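Local coordinates for O-methyltransferase (Bacillus halodurans, PDB 2GPY), which is a putative O-methyltransferase, probably transferring a methyl group from S-adenosylmethionine to a hydroxyl of a still unidentified substrate, at residues 34-38 and 64-68. Residues are numbered along the deposited sequence; the frame is centred on the assembly and turned at random. Where two conformers were deposited one is given.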
ATOM      1  N   GLN B  34     -27.872  11.599  -3.952  1.00 42.65           N
ATOM      2  CA  GLN B  34     -27.105  11.842  -2.717  1.00 42.96           C
ATOM      3  C   GLN B  34     -26.891  10.587  -1.840  1.00 43.16           C
ATOM      4  O   GLN B  34     -27.157  10.563  -0.637  1.00 42.25           O
ATOM      5  CB  GLN B  34     -27.657  13.055  -1.938  1.00 43.68           C
ATOM      6  CG  GLN B  34     -27.417  14.391  -2.683  1.00 45.63           C
ATOM      7  CD  GLN B  34     -25.920  14.711  -2.824  1.00 49.58           C
ATOM      8  OE1 GLN B  34     -25.319  14.538  -3.890  1.00 49.88           O
ATOM      9  NE2 GLN B  34     -25.313  15.150  -1.730  1.00 51.78           N
ATOM     10  N   VAL B  35     -26.397   9.538  -2.488  1.00 43.02           N
ATOM     11  CA  VAL B  35     -26.032   8.312  -1.821  1.00 43.77           C
ATOM     12  C   VAL B  35     -24.512   8.357  -1.629  1.00 44.09           C
ATOM     13  O   VAL B  35     -23.797   8.645  -2.590  1.00 42.94           O
ATOM     14  CB  VAL B  35     -26.415   7.088  -2.686  1.00 43.45           C
ATOM     15  CG1 VAL B  35     -25.834   5.825  -2.119  1.00 45.83           C
ATOM     16  CG2 VAL B  35     -27.938   6.972  -2.803  1.00 44.75           C
ATOM     17  N   PRO B  36     -24.020   8.062  -0.400  1.00 44.98           N
ATOM     18  CA  PRO B  36     -22.583   7.969  -0.117  1.00 45.84           C
ATOM     19  C   PRO B  36     -21.819   7.150  -1.148  1.00 45.51           C
ATOM     20  O   PRO B  36     -22.196   6.020  -1.419  1.00 46.30           O
ATOM     21  CB  PRO B  36     -22.546   7.203   1.219  1.00 46.69           C
ATOM     22  CG  PRO B  36     -23.791   7.664   1.918  1.00 46.05           C
ATOM     23  CD  PRO B  36     -24.823   7.784   0.809  1.00 45.22           C
ATOM     24  N   ILE B  37     -20.784   7.736  -1.734  1.00 45.40           N
ATOM     25  CA  ILE B  37     -19.960   7.054  -2.727  1.00 45.43           C
ATOM     26  C   ILE B  37     -18.549   7.560  -2.542  1.00 45.56           C
ATOM     27  O   ILE B  37     -18.362   8.739  -2.235  1.00 45.59           O
ATOM     28  CB  ILE B  37     -20.458   7.340  -4.182  1.00 46.03           C
ATOM     29  CG1 ILE B  37     -19.677   6.545  -5.215  1.00 46.67           C
ATOM     30  CG2 ILE B  37     -20.415   8.829  -4.522  1.00 46.07           C
ATOM     31  CD1 ILE B  37     -20.318   6.557  -6.620  1.00 45.27           C
HETATM   32  N   MSE B  38     -17.563   6.675  -2.684  1.00 44.86           N
HETATM   33  CA  MSE B  38     -16.174   7.112  -2.650  1.00 45.38           C
HETATM   34  C   MSE B  38     -15.870   7.971  -3.849  1.00 44.38           C
HETATM   35  O   MSE B  38     -16.269   7.660  -4.979  1.00 44.67           O
HETATM   36  CB  MSE B  38     -15.205   5.912  -2.623  1.00 45.00           C
HETATM   37  CG  MSE B  38     -13.863   6.287  -2.098  1.00 45.43           C
HETATM   38 SE   MSE B  38     -12.805   4.667  -1.899  1.00 49.41          SE
HETATM   39  CE  MSE B  38     -11.341   5.551  -1.078  1.00 49.59           C
ATOM     40  N   ALA B  64     -23.946   0.607   0.714  1.00 37.39           N
ATOM     41  CA  ALA B  64     -24.646   1.705   0.057  1.00 38.57           C
ATOM     42  C   ALA B  64     -25.290   1.100  -1.205  1.00 38.35           C
ATOM     43  O   ALA B  64     -25.992   0.100  -1.069  1.00 38.38           O
ATOM     44  CB  ALA B  64     -23.661   2.907  -0.215  1.00 38.48           C
ATOM     45  N   ILE B  65     -25.032   1.602  -2.416  1.00 38.54           N
ATOM     46  CA  ILE B  65     -25.666   0.974  -3.595  1.00 38.69           C
ATOM     47  C   ILE B  65     -24.742  -0.004  -4.323  1.00 37.29           C
ATOM     48  O   ILE B  65     -24.999  -0.376  -5.471  1.00 37.37           O
ATOM     49  CB  ILE B  65     -26.344   2.007  -4.583  1.00 38.60           C
ATOM     50  CG1 ILE B  65     -25.299   2.981  -5.153  1.00 40.77           C
ATOM     51  CG2 ILE B  65     -27.560   2.695  -3.899  1.00 39.80           C
ATOM     52  CD1 ILE B  65     -25.719   3.641  -6.465  1.00 41.04           C
ATOM     53  N   GLY B  66     -23.642  -0.386  -3.659  1.00 37.12           N
ATOM     54  CA  GLY B  66     -22.762  -1.441  -4.150  1.00 36.56           C
ATOM     55  C   GLY B  66     -21.614  -0.983  -5.048  1.00 36.01           C
ATOM     56  O   GLY B  66     -20.898  -1.814  -5.601  1.00 34.49           O
ATOM     57  N   TYR B  67     -21.400   0.324  -5.156  1.00 36.39           N
ATOM     58  CA  TYR B  67     -20.329   0.836  -6.022  1.00 36.52           C
ATOM     59  C   TYR B  67     -18.923   0.336  -5.647  1.00 37.28           C
ATOM     60  O   TYR B  67     -18.202  -0.204  -6.513  1.00 36.45           O
ATOM     61  CB  TYR B  67     -20.385   2.351  -6.025  1.00 37.62           C
ATOM     62  CG  TYR B  67     -19.348   3.007  -6.906  1.00 36.46           C
ATOM     63  CD1 TYR B  67     -19.544   3.117  -8.271  1.00 36.48           C
ATOM     64  CD2 TYR B  67     -18.192   3.534  -6.348  1.00 36.91           C
ATOM     65  CE1 TYR B  67     -18.573   3.738  -9.083  1.00 36.39           C
ATOM     66  CE2 TYR B  67     -17.239   4.170  -7.132  1.00 40.57           C
ATOM     67  CZ  TYR B  67     -17.434   4.270  -8.486  1.00 38.38           C
ATOM     68  OH  TYR B  67     -16.477   4.940  -9.212  1.00 38.47           O
ATOM     69  N   SER B  68     -18.545   0.472  -4.371  0.50 36.78           N
ATOM     70  CA  SER B  68     -17.198   0.032  -3.948  0.50 37.78           C
ATOM     71  C   SER B  68     -17.025  -1.488  -4.040  0.50 37.57           C
ATOM     72  O   SER B  68     -15.977  -1.954  -4.481  0.50 37.85           O
ATOM     73  CB  SER B  68     -16.814   0.567  -2.561  0.50 37.77           C
ATOM     74  OG  SER B  68     -16.620   1.972  -2.612  0.50 41.22           O
TER
HETATM   75  O   HOH W   1     -16.334   7.533  -7.860  1.00 39.83           O
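Ile-37 lays its terminal methyl over the centre of the Tyr-67 ring, a CH-pi contact with CD1 3.7 Å from the centroid and 11° off the ring normal. The side chain is extended, CG1 anti to the backbone N (chi1 -175°), which also carries CG1 to 3.5 Å from Tyr-67 CD2; the unbranched arm from CG1 to CD1 is long enough to bring its methyl over the ring. Further along, Val-35 CG1 touches two apolar partners, Ile-65 CG2 at 4.0 Å and Ala-64 CB at 4.1 Å. The small Ala-64 lets the chains come close, its CB lying 3.6 Å from Pro-36 O.

A water joins the two segments, donating to Met-38 O and to Tyr-67 OH, each 2.9 Å from the water oxygen. Glu-27 and Arg-71 also hydrogen-bond that hydroxyl, fixing the ring's far end. A leucine in place of Tyr-67 would probably leave the water, Glu-27 and Arg-71 without their hydroxyl partner and Ile-37 without a flat face to rest on.

Ile-65 borders a zinc site: its side chain touches Glu-29 and Glu-93 and its O accepts from His-97 ND1, three residues that bind the metal. Segment 64-68, the loop after strand 57-61 and the start of helix 67-75, lies where methyltransferases of this Rossmann-like class usually bind their cofactor. Against it lies the loop joining helices 21-32 and 40-53, with the selenomethionine Met-38 reaching Leu-46 of the latter helix and Phe-131 of strand 127-133.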